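Local coordinates for Blr6230 protein (Bradyrhizobium diazoefficiens USDA 110, PDB 5NGG) that probably hydrolyses beta-lactam antibiotics at a two-zinc site, as a metallo-beta-lactamase of subclass B3, at residues A[71-76]-A[102-107]; A[96-101]-A[182-187]; A[48-53]-A[78-83]; A[44-49]-A[58-63]. One frame throughout, in Å; residues are numbered along the deposited sequence.

Contact 1. Residues A[71-76]-A[102-107]; sequences TAMPQS and AHLDHT. With ZN (zinc ion), chain C; ZN (zinc ion), chain D.
Thr71 reaches the carbonyl of His106 with two donors at once. Its backbone N bonds to His106 O at 2.8 Å, and the hydroxyl OG1, held between the backbone N and the carbonyl carbon (chi1 57°), adds a second bond from the same face of that carbonyl at 3.0 Å. A threonine suits this spot because OG1 also pairs with Gly109 N while its side chain touches Phe110 and Ile113. The Thr71 carbonyl is tied to the imidazole indirectly. Water 1 gives a hydrogen to Thr71 O and takes one, in the plane of the His106 ring, from ND1 at 2.7 Å, which helps to fix the rotation of a ring whose NE2 binds zinc. Farther along, the bend of Met73 at chi2 lays SD against Asp105 CB, 3.7 Å away, and that at chi3 turns CE to Leu104 CD1. Pro74 CD lies 3.6 Å from Leu104 O, with Leu104 CD1 also near. The carboxylate of Asp105 turns away from this apolar patch and places OD2 2.1 Å from the same zinc. Together with His101 and His103, Asp105 and His106 form the His-X-His-X-Asp-His zinc-binding motif of metallo-beta-lactamases.

Contact 2. Residues A[96-101]-A[182-187]; sequences LILNTH and TSWEMT. With ZN (zinc ion), chain D.
Leu98 and Trp184 make the tight part of this contact. The methyl CD2 of Leu98 sits over the centre of the indole six-membered ring, 3.7 Å from its centroid and almost on the ring normal, a CH-pi contact, while CG of the same leucine lies 3.9 Å from CZ2. On the opposite face of the indole, nearer its rim, lies CG2 of Thr182 from the tryptophan's own strand, so the ring is held flat between two methyl groups. Its edge is fixed too: NE1 points in the ring plane at Asn99 O, 3.0 Å away, in a practically straight bond (179°), though it stands well above the plane of that carbonyl. A large aromatic with one N-H suits the place, since it offers a broad face to Leu98 and still satisfies a buried carbonyl. Such packing belongs to the interior of the alpha-beta/beta-alpha sandwich of the metallo-beta-lactamase fold, where strand 94-98 of one sheet faces strand 182-190 of the other; Val122, Leu169 and Ala171 also touch the indole. Near the zinc end the backbones join, Thr182 N donating to Thr100 O at 2.8 Å. Asn99 turns its amide the other way, where ND2 bonds to His101 O and to Asp70, and Thr100 OG1 also goes to Asp70; these bonds hold the loop segment just before His101, whose NE2 binds zinc at 2.1 Å. Past Trp184 the segments part. Toward solvent, the partly exposed Glu185 bonds to His172, and the exposed Thr187 turns to Glu196 on strand 193-199.

Contact 3. Residues A[48-53]-A[78-83]; sequences YYVGTD and GMIKDN
The flat carboxamide of Asn83 has Val50 O almost in its plane, 2.9 Å from ND2 along a nearly straight N-H (167°), although the amide nitrogen stands well above the plane of the Val50 carbonyl. This joins helix 77-86, on the outer side of one sheet of the alpha-beta/beta-alpha sandwich, to the loop that leaves strand 47-49. The Tyr49 ring has Thr52 O in its plane at the edge, where OH donates to it nearly along the C=O axis at 2.7 Å. Gly51, having no side chain, leaves Tyr49 OH space to make this closure. Water 3 bridges Asn83 ND2 and Gly51 O; beside these links, carbon atoms pack. Asn83 CB lies 3.9 Å from Val50 CB, and Ile80 brings CD1 up to Gly51 CA and to within 3.5 Å of Val50 O. Isoleucine suits the buried side of the helix, and valine the loop that meets it, whereas Lys81 makes salt bridges to Glu112 and Glu116. Thr52 OG1 bonds to Trp34 O, leaving CG2 for the helix. Met79, with CG anti to the backbone N (chi1 175°), crosses Thr52 at about a right angle, its SD 3.7 Å from Thr52 CG2.

Contact 4. Residues A[44-49]-A[58-63]; sequences IDNIYY and YVIKTS
Tyr49 and Tyr58 pair across the strands where the loop between the two strands of an antiparallel hairpin begins and ends. The edge of Tyr49 is directed at the face of Tyr58 in an offset edge-to-face pair, with centroids 5.8 Å apart and planes at 88°. The hollow beside Tyr58 is filled by Ile47, whose CG2 is 4.0 Å from Tyr58 CD2, and Ile47 CG1 then meets CG1 of Ile60. Beta-branched isoleucines suit this buried face, since each offers two arms to its neighbours. On the other face Tyr48 CB and Val59 CB are 4.4 Å apart. The phenol ring of Tyr48 extends past Val59 to rest CE1 near Lys61 CB. Lysine suits this exposed position: its CB touches the ring while the extended chain carries NZ away. Tyr48 and Val59 form a hydrogen-bonded pair, and the ladder is prolonged by Asn46. There Lys61 N donates to Asn46 O, and Asn46 ND2 returns a bond to Lys61 O at 2.9 Å, with that oxygen in the amide plane. Ile60 CG2 fits against the same ND2 at 3.7 Å. A type II' turn from Ile44 to Ile47 leads into strand 47-49, which lies between strands 41-44 and 58-62; Met186 and Val188 of strand 182-190 pack against the turn and Ile47, whereas Phe89, beyond helix 77-86, stacks edge-to-face with Tyr48.

How the contacts relate
Contacts 1 and 2 lie deepest and meet at the metal site: both reach one zinc and share water 2, and His106 CD2 of the first packs on His101 NE2 of the second. Their chemistry is mixed, with metal bonds and buried carbonyls beside apolar groups. Contacts 3 and 4 are farther from the chain centre and share strand 47-49; one ties it to a helix largely through apolar side chains and one amide, the other to strand 58-62 through a backbone ladder that ends at an exposed lysine. Ile80 CD1 touches Ala72 CB, linking contact 3 to contact 1, while Met186 brings contact 2 against Ile47 and Ile60 of contact 4, across the two sheets.

Contact 1. Residues A[71-76]-A[102-107]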
loop_
_atom_site.group_PDB
_atom_site.type_symbol
_atom_site.label_atom_id
_atom_site.label_comp_id
_atom_site.label_asym_id
_atom_site.label_seq_id
_atom_site.Cartn_x
_atom_site.Cartn_y
_atom_site.Cartn_z
ATOM N N THR A 71 6.130 1.640 4.326
ATOM C CA THR A 71 7.179 2.663 4.332
ATOM C C THR A 71 7.336 3.164 2.876
ATOM O O THR A 71 6.384 3.085 2.101
ATOM C CB THR A 71 8.495 2.126 4.940
ATOM O OG1 THR A 71 8.933 0.961 4.220
ATOM C CG2 THR A 71 8.333 1.830 6.418
ATOM N N ALA A 72 8.484 3.735 2.515
ATOM C CA ALA A 72 8.670 4.288 1.177
ATOM C C ALA A 72 9.948 3.707 0.578
ATOM O O ALA A 72 10.377 2.621 0.982
ATOM C CB ALA A 72 8.634 5.819 1.223
ATOM N N MET A 73 10.579 4.404 -0.363
ATOM C CA MET A 73 11.806 3.904 -0.956
ATOM C C MET A 73 12.879 3.736 0.110
ATOM O O MET A 73 12.847 4.441 1.123
ATOM C CB MET A 73 12.317 4.839 -2.048
ATOM C CG MET A 73 11.461 4.887 -3.305
ATOM S SD MET A 73 11.558 3.385 -4.298
ATOM C CE MET A 73 13.159 3.597 -5.070
ATOM N N PRO A 74 13.865 2.859 -0.117
ATOM C CA PRO A 74 14.924 2.673 0.864
ATOM C C PRO A 74 15.618 3.980 1.291
ATOM O O PRO A 74 15.984 4.130 2.456
ATOM C CB PRO A 74 15.878 1.675 0.182
ATOM C CG PRO A 74 14.970 0.878 -0.683
ATOM C CD PRO A 74 13.938 1.839 -1.187
ATOM N N GLN A 75 15.783 4.916 0.355
ATOM C CA GLN A 75 16.476 6.182 0.626
ATOM C C GLN A 75 15.633 7.188 1.420
ATOM O O GLN A 75 16.148 8.209 1.873
ATOM C CB GLN A 75 16.967 6.819 -0.688
ATOM C CG GLN A 75 15.906 7.030 -1.763
ATOM C CD GLN A 75 15.843 5.907 -2.782
ATOM O OE1 GLN A 75 15.754 4.729 -2.432
ATOM N NE2 GLN A 75 15.869 6.270 -4.055
ATOM N N SER A 76 14.337 6.903 1.588
ATOM C CA SER A 76 13.403 7.868 2.172
ATOM C C SER A 76 13.018 7.621 3.629
ATOM O O SER A 76 12.150 8.303 4.168
ATOM C CB SER A 76 12.130 7.935 1.324
ATOM O OG SER A 76 12.434 8.412 0.036
ATOM N N ALA A 102 4.699 -6.215 -1.226
ATOM C CA ALA A 102 6.139 -6.301 -0.995
ATOM C C ALA A 102 6.975 -5.855 -2.200
ATOM O O ALA A 102 7.700 -6.650 -2.777
ATOM C CB ALA A 102 6.483 -7.719 -0.588
ATOM N N HIS A 103 6.890 -4.578 -2.558
ATOM C CA HIS A 103 7.784 -3.925 -3.514
ATOM C C HIS A 103 8.569 -2.836 -2.806
ATOM O O HIS A 103 8.087 -2.262 -1.824
ATOM C CB HIS A 103 7.010 -3.292 -4.676
ATOM C CG HIS A 103 6.372 -4.270 -5.592
ATOM N ND1 HIS A 103 5.317 -3.917 -6.392
ATOM C CD2 HIS A 103 6.654 -5.568 -5.866
ATOM C CE1 HIS A 103 4.973 -4.956 -7.129
ATOM N NE2 HIS A 103 5.767 -5.972 -6.828
ATOM N N LEU A 104 9.771 -2.563 -3.313
ATOM C CA LEU A 104 10.724 -1.670 -2.626
ATOM C C LEU A 104 10.204 -0.273 -2.324
ATOM O O LEU A 104 10.673 0.342 -1.389
ATOM C CB LEU A 104 12.036 -1.552 -3.388
ATOM C CG LEU A 104 12.140 -0.585 -4.558
ATOM C CD1 LEU A 104 13.607 -0.344 -4.922
ATOM C CD2 LEU A 104 11.362 -1.084 -5.750
ATOM N N ASP A 105 9.254 0.236 -3.122
ATOM C CA ASP A 105 8.698 1.552 -2.872
ATOM C C ASP A 105 7.759 1.595 -1.673
ATOM O O ASP A 105 7.365 2.690 -1.245
ATOM C CB ASP A 105 8.054 2.151 -4.137
ATOM C CG ASP A 105 6.998 1.286 -4.811
ATOM O OD1 ASP A 105 7.170 0.038 -4.892
ATOM O OD2 ASP A 105 6.007 1.921 -5.282
ATOM N N HIS A 106 7.432 0.425 -1.111
ATOM C CA HIS A 106 6.608 0.326 0.097
ATOM C C HIS A 106 7.313 -0.367 1.261
ATOM O O HIS A 106 6.857 -0.267 2.397
ATOM C CB HIS A 106 5.293 -0.377 -0.217
ATOM C CG HIS A 106 4.616 0.210 -1.421
ATOM N ND1 HIS A 106 4.096 1.487 -1.419
ATOM C CD2 HIS A 106 4.531 -0.224 -2.694
ATOM C CE1 HIS A 106 3.695 1.794 -2.639
ATOM N NE2 HIS A 106 3.935 0.762 -3.438
ATOM N N THR A 107 8.414 -1.067 0.994
ATOM C CA THR A 107 9.099 -1.879 2.012
ATOM C C THR A 107 10.475 -1.367 2.381
ATOM O O THR A 107 11.156 -1.966 3.213
ATOM C CB THR A 107 9.311 -3.301 1.483
ATOM O OG1 THR A 107 10.157 -3.186 0.336
ATOM C CG2 THR A 107 8.025 -3.997 1.090
HETATM ZN ZN ZN C . 4.079 1.046 -5.468
HETATM ZN ZN ZN D . 4.066 -2.280 -6.197
HETATM O O HOH W 1 3.907 2.898 0.909
HETATM O O HOH W 2 4.911 -0.636 -6.315
#

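Contact 2. Residues A[96-101]-A[182-187]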
loop_
_atom_site.group_PDB
_atom_site.type_symbol
_atom_site.label_atom_id
_atom_site.label_comp_id
_atom_site.label_asym_id
_atom_site.label_seq_id
_atom_site.Cartn_x
_atom_site.Cartn_y
_atom_site.Cartn_z
ATOM N N LEU A 96 3.498 -2.287 15.693
ATOM C CA LEU A 96 3.235 -3.129 14.529
ATOM C C LEU A 96 3.514 -2.348 13.269
ATOM O O LEU A 96 3.265 -1.128 13.194
ATOM C CB LEU A 96 1.784 -3.613 14.442
ATOM C CG LEU A 96 1.265 -4.490 15.575
ATOM C CD1 LEU A 96 -0.223 -4.745 15.394
ATOM C CD2 LEU A 96 2.032 -5.799 15.646
ATOM N N ILE A 97 4.027 -3.087 12.296
ATOM C CA ILE A 97 4.205 -2.605 10.928
ATOM C C ILE A 97 3.379 -3.539 10.045
ATOM O O ILE A 97 3.557 -4.765 10.089
ATOM C CB ILE A 97 5.667 -2.653 10.489
ATOM C CG1 ILE A 97 6.555 -1.849 11.447
ATOM C CG2 ILE A 97 5.794 -2.136 9.068
ATOM C CD1 ILE A 97 8.045 -2.082 11.266
ATOM N N LEU A 98 2.471 -2.956 9.259
ATOM C CA LEU A 98 1.679 -3.715 8.292
ATOM C C LEU A 98 2.132 -3.338 6.890
ATOM O O LEU A 98 2.522 -2.199 6.634
ATOM C CB LEU A 98 0.184 -3.399 8.444
ATOM C CG LEU A 98 -0.579 -4.250 9.472
ATOM C CD1 LEU A 98 0.092 -4.444 10.794
ATOM C CD2 LEU A 98 -1.992 -3.737 9.615
ATOM N N ASN A 99 2.065 -4.318 5.999
ATOM C CA ASN A 99 2.395 -4.103 4.593
ATOM C C ASN A 99 1.174 -4.343 3.726
ATOM O O ASN A 99 0.439 -5.317 3.937
ATOM C CB ASN A 99 3.518 -5.068 4.201
ATOM C CG ASN A 99 4.136 -4.848 2.789
ATOM O OD1 ASN A 99 4.550 -5.832 2.171
ATOM N ND2 ASN A 99 4.281 -3.617 2.321
ATOM N N THR A 100 1.006 -3.495 2.717
ATOM C CA THR A 100 0.046 -3.756 1.634
ATOM C C THR A 100 0.652 -4.753 0.638
ATOM O O THR A 100 0.072 -5.792 0.333
ATOM C CB THR A 100 -0.345 -2.478 0.870
ATOM O OG1 THR A 100 0.833 -1.766 0.474
ATOM C CG2 THR A 100 -1.290 -1.620 1.709
ATOM N N HIS A 101 1.837 -4.455 0.116
ATOM C CA HIS A 101 2.484 -5.397 -0.813
ATOM C C HIS A 101 3.985 -5.164 -0.851
ATOM O O HIS A 101 4.483 -4.077 -0.574
ATOM C CB HIS A 101 1.869 -5.352 -2.213
ATOM C CG HIS A 101 2.275 -4.158 -3.013
ATOM N ND1 HIS A 101 1.527 -3.001 -3.097
ATOM C CD2 HIS A 101 3.328 -3.976 -3.840
ATOM C CE1 HIS A 101 2.131 -2.143 -3.901
ATOM N NE2 HIS A 101 3.243 -2.698 -4.349
ATOM N N THR A 182 -2.218 -7.438 0.121
ATOM C CA THR A 182 -3.226 -7.484 1.176
ATOM C C THR A 182 -3.809 -6.098 1.355
ATOM O O THR A 182 -3.090 -5.131 1.620
ATOM C CB THR A 182 -2.601 -7.971 2.489
ATOM O OG1 THR A 182 -2.025 -9.276 2.277
ATOM C CG2 THR A 182 -3.633 -8.061 3.605
ATOM N N SER A 183 -5.119 -6.005 1.221
ATOM C CA SER A 183 -5.865 -4.785 1.498
ATOM C C SER A 183 -6.419 -4.857 2.913
ATOM O O SER A 183 -6.965 -5.872 3.318
ATOM C CB SER A 183 -6.998 -4.618 0.486
ATOM O OG SER A 183 -6.477 -4.474 -0.840
ATOM N N TRP A 184 -6.245 -3.783 3.678
ATOM C CA TRP A 184 -6.560 -3.805 5.106
ATOM C C TRP A 184 -7.788 -2.943 5.415
ATOM O O TRP A 184 -7.821 -1.770 5.058
ATOM C CB TRP A 184 -5.364 -3.259 5.881
ATOM C CG TRP A 184 -4.143 -4.119 5.850
ATOM C CD1 TRP A 184 -3.055 -4.006 5.030
ATOM C CD2 TRP A 184 -3.903 -5.251 6.675
ATOM N NE1 TRP A 184 -2.150 -4.978 5.313
ATOM C CE2 TRP A 184 -2.636 -5.759 6.330
ATOM C CE3 TRP A 184 -4.623 -5.876 7.701
ATOM C CZ2 TRP A 184 -2.067 -6.852 6.993
ATOM C CZ3 TRP A 184 -4.077 -6.952 8.324
ATOM C CH2 TRP A 184 -2.799 -7.426 7.990
ATOM N N GLU A 185 -8.777 -3.540 6.077
ATOM C CA GLU A 185 -10.017 -2.843 6.412
ATOM C C GLU A 185 -10.050 -2.470 7.893
ATOM O O GLU A 185 -9.678 -3.259 8.760
ATOM C CB GLU A 185 -11.197 -3.743 6.085
ATOM C CG GLU A 185 -12.553 -3.128 6.355
ATOM C CD GLU A 185 -13.711 -4.047 6.004
ATOM O OE1 GLU A 185 -13.488 -5.234 5.622
ATOM O OE2 GLU A 185 -14.866 -3.565 6.149
ATOM N N MET A 186 -10.521 -1.263 8.185
ATOM C CA MET A 186 -10.738 -0.856 9.585
ATOM C C MET A 186 -11.845 0.160 9.674
ATOM O O MET A 186 -12.178 0.827 8.705
ATOM C CB MET A 186 -9.483 -0.319 10.266
ATOM C CG MET A 186 -8.949 0.978 9.695
ATOM S SD MET A 186 -7.569 1.660 10.651
ATOM C CE MET A 186 -8.454 2.376 12.032
ATOM N N THR A 187 -12.436 0.236 10.862
ATOM C CA THR A 187 -13.502 1.175 11.126
ATOM C C THR A 187 -12.931 2.420 11.822
ATOM O O THR A 187 -12.095 2.327 12.746
ATOM C CB THR A 187 -14.530 0.540 12.070
ATOM O OG1 THR A 187 -14.954 -0.690 11.489
ATOM C CG2 THR A 187 -15.729 1.442 12.321
HETATM ZN ZN ZN D . 4.066 -2.280 -6.197
HETATM O O HOH W 2 4.911 -0.636 -6.315
#

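Contact 3. Residues A[48-53]-A[78-83]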
loop_
_atom_site.group_PDB
_atom_site.type_symbol
_atom_site.label_atom_id
_atom_site.label_comp_id
_atom_site.label_asym_id
_atom_site.label_seq_id
_atom_site.Cartn_x
_atom_site.Cartn_y
_atom_site.Cartn_z
ATOM N N TYR A 48 -3.343 8.938 10.074
ATOM C CA TYR A 48 -2.516 10.105 9.764
ATOM C C TYR A 48 -1.647 9.780 8.541
ATOM O O TYR A 48 -1.051 8.698 8.467
ATOM C CB TYR A 48 -1.589 10.475 10.938
ATOM C CG TYR A 48 -2.332 10.851 12.203
ATOM C CD1 TYR A 48 -2.935 9.883 13.001
ATOM C CD2 TYR A 48 -2.475 12.191 12.581
ATOM C CE1 TYR A 48 -3.655 10.227 14.136
ATOM C CE2 TYR A 48 -3.183 12.540 13.725
ATOM C CZ TYR A 48 -3.764 11.561 14.496
ATOM O OH TYR A 48 -4.487 11.905 15.625
ATOM N N TYR A 49 -1.561 10.722 7.603
ATOM C CA TYR A 49 -0.705 10.580 6.416
ATOM C C TYR A 49 0.685 11.093 6.746
ATOM O O TYR A 49 0.818 12.226 7.204
ATOM C CB TYR A 49 -1.302 11.390 5.251
ATOM C CG TYR A 49 -0.605 11.159 3.934
ATOM C CD1 TYR A 49 0.562 11.852 3.594
ATOM C CD2 TYR A 49 -1.097 10.249 3.021
ATOM C CE1 TYR A 49 1.229 11.631 2.390
ATOM C CE2 TYR A 49 -0.437 10.032 1.802
ATOM C CZ TYR A 49 0.725 10.704 1.489
ATOM O OH TYR A 49 1.310 10.418 0.280
ATOM N N VAL A 50 1.722 10.271 6.521
ATOM C CA VAL A 50 3.130 10.619 6.780
ATOM C C VAL A 50 4.032 10.269 5.589
ATOM O O VAL A 50 5.259 10.171 5.732
ATOM C CB VAL A 50 3.669 9.986 8.089
ATOM C CG1 VAL A 50 2.920 10.519 9.299
ATOM C CG2 VAL A 50 3.584 8.469 8.044
ATOM N N GLY A 51 3.434 10.084 4.407
ATOM C CA GLY A 51 4.199 9.690 3.216
ATOM C C GLY A 51 4.815 10.869 2.475
ATOM O O GLY A 51 4.993 11.980 2.998
ATOM N N THR A 52 5.176 10.595 1.229
ATOM C CA THR A 52 5.800 11.563 0.343
ATOM C C THR A 52 4.732 12.074 -0.623
ATOM O O THR A 52 3.557 11.708 -0.546
ATOM C CB THR A 52 6.988 10.935 -0.411
ATOM O OG1 THR A 52 6.467 10.007 -1.350
ATOM C CG2 THR A 52 7.963 10.236 0.539
ATOM N N ASP A 53 5.154 12.924 -1.566
ATOM C CA ASP A 53 4.232 13.354 -2.598
ATOM C C ASP A 53 3.750 12.239 -3.544
ATOM O O ASP A 53 2.722 12.395 -4.192
ATOM C CB ASP A 53 4.874 14.531 -3.367
ATOM C CG ASP A 53 3.941 15.196 -4.322
ATOM O OD1 ASP A 53 2.741 15.351 -3.989
ATOM O OD2 ASP A 53 4.433 15.591 -5.399
ATOM N N GLY A 78 14.448 8.197 6.493
ATOM C CA GLY A 78 14.625 9.350 7.349
ATOM C C GLY A 78 13.521 10.376 7.225
ATOM O O GLY A 78 13.091 10.935 8.213
ATOM N N MET A 79 13.081 10.635 5.998
ATOM C CA MET A 79 11.961 11.521 5.729
ATOM C C MET A 79 10.675 11.034 6.412
ATOM O O MET A 79 9.944 11.807 7.006
ATOM C CB MET A 79 11.723 11.693 4.231
ATOM C CG MET A 79 10.488 12.506 3.922
ATOM S SD MET A 79 10.220 12.737 2.164
ATOM C CE MET A 79 11.409 14.027 1.836
ATOM N N ILE A 80 10.369 9.751 6.278
ATOM C CA ILE A 80 9.189 9.198 6.922
ATOM C C ILE A 80 9.279 9.374 8.438
ATOM O O ILE A 80 8.312 9.800 9.069
ATOM C CB ILE A 80 8.987 7.713 6.536
ATOM C CG1 ILE A 80 8.849 7.505 5.011
ATOM C CG2 ILE A 80 7.784 7.132 7.260
ATOM C CD1 ILE A 80 7.848 8.382 4.284
ATOM N N LYS A 81 10.429 9.046 9.018
ATOM C CA LYS A 81 10.602 9.182 10.462
ATOM C C LYS A 81 10.419 10.651 10.876
ATOM O O LYS A 81 9.812 10.949 11.924
ATOM C CB LYS A 81 11.965 8.606 10.889
ATOM C CG LYS A 81 12.040 7.084 10.809
ATOM C CD LYS A 81 13.203 6.462 11.562
ATOM C CE LYS A 81 14.506 6.657 10.857
ATOM N NZ LYS A 81 15.605 5.908 11.537
ATOM N N ASP A 82 10.935 11.564 10.050
ATOM C CA ASP A 82 10.767 12.997 10.286
ATOM C C ASP A 82 9.292 13.422 10.259
ATOM O O ASP A 82 8.856 14.185 11.141
ATOM C CB ASP A 82 11.597 13.816 9.286
ATOM C CG ASP A 82 13.088 13.830 9.605
ATOM O OD1 ASP A 82 13.494 13.416 10.711
ATOM O OD2 ASP A 82 13.860 14.272 8.730
ATOM N N ASN A 83 8.538 12.936 9.272
ATOM C CA ASN A 83 7.104 13.247 9.192
ATOM C C ASN A 83 6.326 12.770 10.426
ATOM O O ASN A 83 5.412 13.454 10.897
ATOM C CB ASN A 83 6.514 12.629 7.931
ATOM C CG ASN A 83 6.978 13.326 6.682
ATOM O OD1 ASN A 83 7.478 14.468 6.730
ATOM N ND2 ASN A 83 6.832 12.646 5.559
HETATM O O HOH W 3 7.100 13.840 2.915
#

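Contact 4. Residues A[44-49]-A[58-63]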
loop_
_atom_site.group_PDB
_atom_site.type_symbol
_atom_site.label_atom_id
_atom_site.label_comp_id
_atom_site.label_asym_id
_atom_site.label_seq_id
_atom_site.Cartn_x
_atom_site.Cartn_y
_atom_site.Cartn_z
ATOM N N ILE A 44 -8.298 11.001 8.706
ATOM C CA ILE A 44 -9.625 10.774 9.306
ATOM C C ILE A 44 -9.410 10.051 10.630
ATOM O O ILE A 44 -8.656 9.102 10.710
ATOM C CB ILE A 44 -10.581 9.990 8.375
ATOM C CG1 ILE A 44 -11.998 9.975 8.968
ATOM C CG2 ILE A 44 -10.064 8.575 8.050
ATOM C CD1 ILE A 44 -13.070 9.550 7.970
ATOM N N ASP A 45 -10.033 10.568 11.680
ATOM C CA ASP A 45 -10.005 9.957 13.012
ATOM C C ASP A 45 -8.535 9.657 13.383
ATOM O O ASP A 45 -7.728 10.593 13.451
ATOM C CB ASP A 45 -10.947 8.754 13.051
ATOM C CG ASP A 45 -11.275 8.275 14.457
ATOM O OD1 ASP A 45 -10.845 8.896 15.466
ATOM O OD2 ASP A 45 -11.989 7.240 14.543
ATOM N N ASN A 46 -8.189 8.393 13.636
ATOM C CA ASN A 46 -6.859 8.017 14.099
ATOM C C ASN A 46 -5.893 7.602 12.990
ATOM O O ASN A 46 -4.870 7.006 13.280
ATOM C CB ASN A 46 -6.952 6.947 15.190
ATOM C CG ASN A 46 -7.615 5.660 14.764
ATOM O OD1 ASN A 46 -8.516 5.647 13.915
ATOM N ND2 ASN A 46 -7.230 4.574 15.424
ATOM N N ILE A 47 -6.197 7.960 11.743
ATOM C CA ILE A 47 -5.358 7.687 10.571
ATOM C C ILE A 47 -4.675 8.989 10.141
ATOM O O ILE A 47 -5.359 9.980 9.840
ATOM C CB ILE A 47 -6.148 7.097 9.392
ATOM C CG1 ILE A 47 -6.848 5.794 9.772
ATOM C CG2 ILE A 47 -5.215 6.896 8.198
ATOM C CD1 ILE A 47 -7.799 5.271 8.731
ATOM N N TYR A 48 -3.343 8.938 10.074
ATOM C CA TYR A 48 -2.516 10.105 9.764
ATOM C C TYR A 48 -1.647 9.780 8.541
ATOM O O TYR A 48 -1.051 8.698 8.467
ATOM C CB TYR A 48 -1.589 10.475 10.938
ATOM C CG TYR A 48 -2.332 10.851 12.203
ATOM C CD1 TYR A 48 -2.935 9.883 13.001
ATOM C CD2 TYR A 48 -2.475 12.191 12.581
ATOM C CE1 TYR A 48 -3.655 10.227 14.136
ATOM C CE2 TYR A 48 -3.183 12.540 13.725
ATOM C CZ TYR A 48 -3.764 11.561 14.496
ATOM O OH TYR A 48 -4.487 11.905 15.625
ATOM N N TYR A 49 -1.561 10.722 7.603
ATOM C CA TYR A 49 -0.705 10.580 6.416
ATOM C C TYR A 49 0.685 11.093 6.746
ATOM O O TYR A 49 0.818 12.226 7.204
ATOM C CB TYR A 49 -1.302 11.390 5.251
ATOM C CG TYR A 49 -0.605 11.159 3.934
ATOM C CD1 TYR A 49 0.562 11.852 3.594
ATOM C CD2 TYR A 49 -1.097 10.249 3.021
ATOM C CE1 TYR A 49 1.229 11.631 2.390
ATOM C CE2 TYR A 49 -0.437 10.032 1.802
ATOM C CZ TYR A 49 0.725 10.704 1.489
ATOM O OH TYR A 49 1.310 10.418 0.280
ATOM N N TYR A 58 1.161 5.641 6.319
ATOM C CA TYR A 58 0.218 6.082 7.336
ATOM C C TYR A 58 0.660 5.623 8.717
ATOM O O TYR A 58 1.262 4.573 8.889
ATOM C CB TYR A 58 -1.193 5.544 7.081
ATOM C CG TYR A 58 -1.674 5.710 5.668
ATOM C CD1 TYR A 58 -1.333 4.785 4.690
ATOM C CD2 TYR A 58 -2.481 6.782 5.289
ATOM C CE1 TYR A 58 -1.753 4.928 3.374
ATOM C CE2 TYR A 58 -2.929 6.918 3.982
ATOM C CZ TYR A 58 -2.559 5.988 3.033
ATOM O OH TYR A 58 -3.006 6.144 1.735
ATOM N N VAL A 59 0.332 6.459 9.708
ATOM C CA VAL A 59 0.340 6.093 11.140
ATOM C C VAL A 59 -1.103 5.939 11.598
ATOM O O VAL A 59 -1.975 6.775 11.301
ATOM C CB VAL A 59 1.037 7.164 12.012
ATOM C CG1 VAL A 59 0.853 6.890 13.506
ATOM C CG2 VAL A 59 2.516 7.205 11.697
ATOM N N ILE A 60 -1.362 4.857 12.311
ATOM C CA ILE A 60 -2.657 4.639 12.935
ATOM C C ILE A 60 -2.416 4.702 14.446
ATOM O O ILE A 60 -1.639 3.918 14.989
ATOM C CB ILE A 60 -3.266 3.293 12.509
ATOM C CG1 ILE A 60 -3.425 3.190 10.980
ATOM C CG2 ILE A 60 -4.614 3.121 13.183
ATOM C CD1 ILE A 60 -3.623 1.783 10.479
ATOM N N LYS A 61 -3.043 5.674 15.102
ATOM C CA LYS A 61 -2.838 5.878 16.525
ATOM C C LYS A 61 -3.798 5.009 17.324
ATOM O O LYS A 61 -5.009 5.135 17.172
ATOM C CB LYS A 61 -3.038 7.349 16.856
ATOM C CG LYS A 61 -2.721 7.704 18.297
ATOM C CD LYS A 61 -2.969 9.177 18.577
ATOM C CE LYS A 61 -2.499 9.594 19.958
ATOM N NZ LYS A 61 -2.659 11.059 20.190
ATOM N N THR A 62 -3.250 4.146 18.176
ATOM C CA THR A 62 -4.053 3.293 19.034
ATOM C C THR A 62 -3.771 3.625 20.499
ATOM O O THR A 62 -2.794 4.289 20.854
ATOM C CB THR A 62 -3.800 1.776 18.799
ATOM O OG1 THR A 62 -2.708 1.334 19.615
ATOM C CG2 THR A 62 -3.564 1.466 17.312
ATOM N N SER A 63 -4.609 3.070 21.358
ATOM C CA SER A 63 -4.441 3.204 22.789
ATOM C C SER A 63 -3.177 2.504 23.319
ATOM O O SER A 63 -2.829 2.718 24.470
ATOM C CB SER A 63 -5.666 2.623 23.497
ATOM O OG SER A 63 -5.816 1.267 23.130
#